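PDB 3I2W: syndapin from Drosophila melanogaster, which probably binds membrane phospholipids as a homodimer through the F-BAR domain crystallised here and takes part in endocytosis of plasma membrane proteins. Local coordinates for residues Q127-K141 and Y193-Y207. Numbering follows the deposited sequence.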
loop_
_atom_site.group_PDB
_atom_site.type_symbol
_atom_site.label_atom_id
_atom_site.label_comp_id
_atom_site.label_asym_id
_atom_site.label_seq_id
_atom_site.Cartn_x
_atom_site.Cartn_y
_atom_site.Cartn_z
ATOM N N GLN B 127 26.934 -11.333 41.992
ATOM C CA GLN B 127 28.154 -10.526 41.826
ATOM C C GLN B 127 28.607 -9.976 43.164
ATOM O O GLN B 127 29.782 -9.616 43.328
ATOM C CB GLN B 127 27.903 -9.383 40.855
ATOM C CG GLN B 127 29.130 -8.670 40.380
ATOM C CD GLN B 127 28.827 -7.584 39.373
ATOM O OE1 GLN B 127 28.077 -6.612 39.643
ATOM N NE2 GLN B 127 29.450 -7.712 38.192
ATOM N N LYS B 128 27.694 -9.938 44.133
ATOM C CA LYS B 128 27.956 -9.314 45.416
ATOM C C LYS B 128 29.291 -9.747 46.092
ATOM O O LYS B 128 30.171 -8.907 46.254
ATOM C CB LYS B 128 26.769 -9.469 46.331
ATOM C CG LYS B 128 26.914 -8.714 47.588
ATOM C CD LYS B 128 25.768 -8.987 48.513
ATOM C CE LYS B 128 25.292 -7.649 49.073
ATOM N NZ LYS B 128 24.469 -7.781 50.335
ATOM N N PRO B 129 29.470 -11.054 46.429
ATOM C CA PRO B 129 30.765 -11.524 46.954
ATOM C C PRO B 129 31.994 -10.911 46.309
ATOM O O PRO B 129 32.865 -10.361 46.995
ATOM C CB PRO B 129 30.732 -13.011 46.629
ATOM C CG PRO B 129 29.368 -13.356 46.861
ATOM C CD PRO B 129 28.537 -12.189 46.320
ATOM N N TRP B 130 32.069 -11.013 45.001
ATOM C CA TRP B 130 33.236 -10.576 44.278
ATOM C C TRP B 130 33.285 -9.035 44.266
ATOM O O TRP B 130 34.336 -8.418 44.174
ATOM C CB TRP B 130 33.105 -11.146 42.889
ATOM C CG TRP B 130 34.199 -10.916 42.018
ATOM C CD1 TRP B 130 35.277 -11.732 41.838
ATOM C CD2 TRP B 130 34.343 -9.854 41.099
ATOM N NE1 TRP B 130 36.123 -11.201 40.878
ATOM C CE2 TRP B 130 35.553 -10.053 40.404
ATOM C CE3 TRP B 130 33.578 -8.748 40.796
ATOM C CZ2 TRP B 130 36.002 -9.190 39.419
ATOM C CZ3 TRP B 130 34.053 -7.846 39.803
ATOM C CH2 TRP B 130 35.238 -8.086 39.136
ATOM N N ALA B 131 32.139 -8.397 44.392
ATOM C CA ALA B 131 32.158 -6.966 44.474
ATOM C C ALA B 131 32.899 -6.561 45.737
ATOM O O ALA B 131 33.765 -5.726 45.669
ATOM C CB ALA B 131 30.747 -6.429 44.468
ATOM N N LYS B 132 32.541 -7.135 46.887
ATOM C CA LYS B 132 33.329 -7.020 48.107
ATOM C C LYS B 132 34.826 -7.205 47.833
ATOM O O LYS B 132 35.604 -6.246 47.896
ATOM C CB LYS B 132 32.916 -8.073 49.122
ATOM C CG LYS B 132 31.472 -8.001 49.631
ATOM C CD LYS B 132 30.990 -6.554 49.860
ATOM C CE LYS B 132 29.541 -6.537 50.402
ATOM N NZ LYS B 132 29.396 -7.670 51.392
ATOM N N LEU B 133 35.243 -8.419 47.492
ATOM C CA LEU B 133 36.667 -8.594 47.246
ATOM C C LEU B 133 37.229 -7.490 46.323
ATOM O O LEU B 133 38.331 -7.010 46.509
ATOM C CB LEU B 133 37.029 -10.040 46.849
ATOM C CG LEU B 133 36.298 -11.099 47.706
ATOM C CD1 LEU B 133 36.627 -12.484 47.327
ATOM C CD2 LEU B 133 36.516 -10.978 49.176
ATOM N N LEU B 134 36.476 -7.044 45.340
ATOM C CA LEU B 134 36.977 -5.943 44.518
ATOM C C LEU B 134 37.165 -4.611 45.316
ATOM O O LEU B 134 38.126 -3.882 45.094
ATOM C CB LEU B 134 36.075 -5.738 43.300
ATOM C CG LEU B 134 36.622 -4.793 42.249
ATOM C CD1 LEU B 134 37.734 -5.428 41.388
ATOM C CD2 LEU B 134 35.503 -4.333 41.411
ATOM N N ALA B 135 36.224 -4.338 46.223
ATOM C CA ALA B 135 36.223 -3.167 47.072
ATOM C C ALA B 135 37.494 -3.175 47.956
ATOM O O ALA B 135 38.308 -2.251 47.915
ATOM C CB ALA B 135 34.936 -3.126 47.923
ATOM N N LYS B 136 37.649 -4.231 48.738
ATOM C CA LYS B 136 38.891 -4.531 49.378
ATOM C C LYS B 136 40.071 -4.286 48.459
ATOM O O LYS B 136 40.910 -3.454 48.769
ATOM C CB LYS B 136 38.870 -5.946 49.893
ATOM C CG LYS B 136 37.889 -6.129 51.043
ATOM C CD LYS B 136 38.122 -7.499 51.682
ATOM C CE LYS B 136 36.923 -8.023 52.467
ATOM N NZ LYS B 136 36.616 -7.103 53.592
ATOM N N VAL B 137 40.149 -4.931 47.309
ATOM C CA VAL B 137 41.336 -4.702 46.539
ATOM C C VAL B 137 41.493 -3.227 46.355
ATOM O O VAL B 137 42.571 -2.725 46.461
ATOM C CB VAL B 137 41.398 -5.455 45.222
ATOM C CG1 VAL B 137 42.404 -4.829 44.284
ATOM C CG2 VAL B 137 41.810 -6.873 45.464
ATOM N N GLU B 138 40.408 -2.506 46.154
ATOM C CA GLU B 138 40.522 -1.089 45.852
ATOM C C GLU B 138 40.939 -0.195 47.030
ATOM O O GLU B 138 41.678 0.747 46.818
ATOM C CB GLU B 138 39.263 -0.596 45.160
ATOM C CG GLU B 138 39.019 -1.287 43.813
ATOM C CD GLU B 138 39.991 -0.875 42.689
ATOM O OE1 GLU B 138 40.480 -1.768 41.925
ATOM O OE2 GLU B 138 40.254 0.343 42.556
ATOM N N LYS B 139 40.482 -0.499 48.245
ATOM C CA LYS B 139 40.946 0.179 49.480
ATOM C C LYS B 139 42.429 -0.119 49.691
ATOM O O LYS B 139 43.257 0.779 49.651
ATOM C CB LYS B 139 40.174 -0.262 50.738
ATOM C CG LYS B 139 39.089 0.690 51.211
ATOM C CD LYS B 139 39.595 1.943 51.988
ATOM C CE LYS B 139 40.050 1.653 53.454
ATOM N NZ LYS B 139 39.802 0.247 53.928
ATOM N N ALA B 140 42.753 -1.387 49.902
ATOM C CA ALA B 140 44.099 -1.839 49.904
ATOM C C ALA B 140 44.977 -1.168 48.846
ATOM O O ALA B 140 46.093 -0.784 49.149
ATOM C CB ALA B 140 44.124 -3.328 49.743
ATOM N N LYS B 141 44.514 -1.027 47.618
ATOM C CA LYS B 141 45.373 -0.382 46.647
ATOM C C LYS B 141 45.554 1.147 46.954
ATOM O O LYS B 141 46.651 1.722 46.834
ATOM C CB LYS B 141 44.909 -0.671 45.217
ATOM C CG LYS B 141 45.028 0.507 44.264
ATOM C CD LYS B 141 45.405 0.082 42.859
ATOM C CE LYS B 141 44.793 1.026 41.786
ATOM N NZ LYS B 141 43.282 0.887 41.692
ATOM N N TYR B 193 47.423 -5.458 50.633
ATOM C CA TYR B 193 47.133 -5.376 49.228
ATOM C C TYR B 193 47.381 -6.752 48.557
ATOM O O TYR B 193 46.456 -7.370 48.061
ATOM C CB TYR B 193 47.880 -4.173 48.624
ATOM C CG TYR B 193 47.628 -3.814 47.183
ATOM C CD1 TYR B 193 46.445 -4.142 46.509
ATOM C CD2 TYR B 193 48.576 -3.095 46.485
ATOM C CE1 TYR B 193 46.270 -3.780 45.139
ATOM C CE2 TYR B 193 48.419 -2.754 45.137
ATOM C CZ TYR B 193 47.280 -3.096 44.477
ATOM O OH TYR B 193 47.176 -2.717 43.165
ATOM N N GLU B 194 48.601 -7.274 48.611
ATOM C CA GLU B 194 48.896 -8.634 48.155
ATOM C C GLU B 194 47.927 -9.672 48.674
ATOM O O GLU B 194 47.682 -10.645 48.033
ATOM C CB GLU B 194 50.306 -9.040 48.563
ATOM C CG GLU B 194 51.435 -8.367 47.733
ATOM C CD GLU B 194 52.789 -8.391 48.469
ATOM O OE1 GLU B 194 52.882 -9.067 49.534
ATOM O OE2 GLU B 194 53.751 -7.739 47.985
ATOM N N GLN B 195 47.360 -9.491 49.833
ATOM C CA GLN B 195 46.470 -10.518 50.322
ATOM C C GLN B 195 45.085 -10.383 49.731
ATOM O O GLN B 195 44.301 -11.322 49.756
ATOM C CB GLN B 195 46.339 -10.446 51.845
ATOM C CG GLN B 195 47.418 -11.172 52.621
ATOM C CD GLN B 195 47.749 -10.408 53.882
ATOM O OE1 GLN B 195 48.458 -9.398 53.825
ATOM N NE2 GLN B 195 47.213 -10.852 55.024
ATOM N N ALA B 196 44.767 -9.191 49.277
ATOM C CA ALA B 196 43.444 -8.924 48.836
ATOM C C ALA B 196 43.426 -9.401 47.395
ATOM O O ALA B 196 42.491 -10.085 46.969
ATOM C CB ALA B 196 43.125 -7.444 48.954
ATOM N N ILE B 197 44.488 -9.098 46.664
ATOM C CA ILE B 197 44.629 -9.644 45.339
ATOM C C ILE B 197 44.591 -11.176 45.311
ATOM O O ILE B 197 43.882 -11.791 44.513
ATOM C CB ILE B 197 45.840 -9.134 44.682
ATOM C CG1 ILE B 197 45.500 -7.749 44.144
ATOM C CG2 ILE B 197 46.167 -10.013 43.517
ATOM C CD1 ILE B 197 46.626 -6.930 43.728
ATOM N N ALA B 198 45.339 -11.797 46.197
ATOM C CA ALA B 198 45.284 -13.216 46.308
ATOM C C ALA B 198 43.870 -13.693 46.616
ATOM O O ALA B 198 43.488 -14.746 46.139
ATOM C CB ALA B 198 46.277 -13.700 47.401
ATOM N N GLU B 199 43.104 -12.952 47.411
ATOM C CA GLU B 199 41.863 -13.511 47.979
ATOM C C GLU B 199 40.773 -13.555 46.908
ATOM O O GLU B 199 39.948 -14.488 46.848
ATOM C CB GLU B 199 41.363 -12.679 49.159
ATOM C CG GLU B 199 40.633 -13.471 50.220
ATOM C CD GLU B 199 39.583 -12.626 50.986
ATOM O OE1 GLU B 199 39.837 -11.407 51.180
ATOM O OE2 GLU B 199 38.506 -13.169 51.398
ATOM N N ILE B 200 40.802 -12.502 46.096
ATOM C CA ILE B 200 39.932 -12.294 44.975
ATOM C C ILE B 200 40.358 -13.279 43.912
ATOM O O ILE B 200 39.482 -13.934 43.356
ATOM C CB ILE B 200 39.939 -10.803 44.458
ATOM C CG1 ILE B 200 38.935 -10.576 43.346
ATOM C CG2 ILE B 200 41.240 -10.426 43.853
ATOM C CD1 ILE B 200 37.675 -10.007 43.789
ATOM N N THR B 201 41.667 -13.431 43.653
ATOM C CA THR B 201 42.135 -14.336 42.567
ATOM C C THR B 201 41.675 -15.747 42.787
ATOM O O THR B 201 41.607 -16.519 41.866
ATOM C CB THR B 201 43.662 -14.321 42.282
ATOM O OG1 THR B 201 44.112 -12.973 42.161
ATOM C CG2 THR B 201 43.990 -15.016 40.959
ATOM N N LYS B 202 41.279 -16.075 43.992
ATOM C CA LYS B 202 40.852 -17.425 44.192
ATOM C C LYS B 202 39.338 -17.536 44.071
ATOM O O LYS B 202 38.812 -18.627 43.794
ATOM C CB LYS B 202 41.440 -18.023 45.492
ATOM C CG LYS B 202 40.630 -17.804 46.756
ATOM C CD LYS B 202 40.426 -19.168 47.492
ATOM C CE LYS B 202 41.669 -19.620 48.306
ATOM N NZ LYS B 202 41.729 -18.986 49.671
ATOM N N TYR B 203 38.643 -16.416 44.259
ATOM C CA TYR B 203 37.195 -16.375 44.046
ATOM C C TYR B 203 36.804 -16.286 42.572
ATOM O O TYR B 203 35.689 -16.613 42.250
ATOM C CB TYR B 203 36.516 -15.252 44.822
ATOM C CG TYR B 203 35.033 -15.480 45.045
ATOM C CD1 TYR B 203 34.598 -16.401 45.968
ATOM C CD2 TYR B 203 34.062 -14.743 44.354
ATOM C CE1 TYR B 203 33.241 -16.611 46.195
ATOM C CE2 TYR B 203 32.675 -14.942 44.569
ATOM C CZ TYR B 203 32.269 -15.883 45.492
ATOM O OH TYR B 203 30.915 -16.134 45.758
ATOM N N ASN B 204 37.709 -15.878 41.689
ATOM C CA ASN B 204 37.329 -15.544 40.362
ATOM C C ASN B 204 36.515 -16.629 39.693
ATOM O O ASN B 204 35.550 -16.370 38.959
ATOM C CB ASN B 204 38.554 -15.285 39.494
ATOM C CG ASN B 204 39.131 -13.893 39.684
ATOM O OD1 ASN B 204 38.587 -13.055 40.409
ATOM N ND2 ASN B 204 40.245 -13.641 39.017
ATOM N N SER B 205 36.905 -17.866 39.914
ATOM C CA SER B 205 36.337 -18.860 39.103
ATOM C C SER B 205 34.950 -19.121 39.656
ATOM O O SER B 205 34.016 -19.354 38.899
ATOM C CB SER B 205 37.244 -20.049 39.078
ATOM O OG SER B 205 37.064 -20.706 40.271
ATOM N N VAL B 206 34.778 -19.029 40.959
ATOM C CA VAL B 206 33.427 -19.144 41.501
ATOM C C VAL B 206 32.517 -18.066 40.924
ATOM O O VAL B 206 31.353 -18.348 40.614
ATOM C CB VAL B 206 33.429 -19.040 43.010
ATOM C CG1 VAL B 206 31.974 -18.838 43.591
ATOM C CG2 VAL B 206 34.112 -20.270 43.587
ATOM N N TYR B 207 33.045 -16.838 40.825
ATOM C CA TYR B 207 32.393 -15.686 40.220
ATOM C C TYR B 207 32.016 -16.048 38.800
ATOM O O TYR B 207 30.859 -16.040 38.454
ATOM C CB TYR B 207 33.364 -14.503 40.216
ATOM C CG TYR B 207 32.909 -13.209 39.531
ATOM C CD1 TYR B 207 31.640 -12.709 39.721
ATOM C CD2 TYR B 207 33.790 -12.462 38.772
ATOM C CE1 TYR B 207 31.231 -11.541 39.130
ATOM C CE2 TYR B 207 33.392 -11.283 38.199
ATOM C CZ TYR B 207 32.103 -10.829 38.368
ATOM O OH TYR B 207 31.652 -9.653 37.761
#
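Tyr207 OH is held by two groups. Gln127 NE2 donates to it at 3.0 Å, with the hydroxyl lying in the amide plane, and the hydroxyl also hydrogen-bonds to the backbone O of Trp5. Gln127 reaches the hydroxyl with an extended side chain that runs alongside the tyrosine, while its OE1 takes the N-H of Gly8. The Tyr207 ring lies flat on the five-membered ring of Trp130, with centroids 3.7 Å apart and planes 13° apart. Ile200 CD1 covers the opposite face of the indole in a CH-pi contact. Trp130 NE1 donates in its ring plane to Asn204 OD1 at 3.1 Å; the donor lies 30° out of the carbonyl plane of Asn204. CG of Trp130 is anti to the backbone N (chi1 -176°), which sets the indole as a knob among Ile200, Tyr203, Asn204 and Tyr207. Further along, Val137 is a second knob, and its CG2 sits 3.8 Å from Ala196 CB. At the far end Lys141 CA lies over the centre of the Tyr193 ring. Phe286 of the second subunit stacks on Tyr193, and Val287 N of that subunit bonds its hydroxyl. Segments 127-141 and 193-207 run antiparallel within the elongated helical bundle of the F-BAR domain. Stacking and the NE1 bond together fix the indole's rotation. Tyr207 ties this helix pair to the N-terminal segment and Tyr193 ties it to the second subunit.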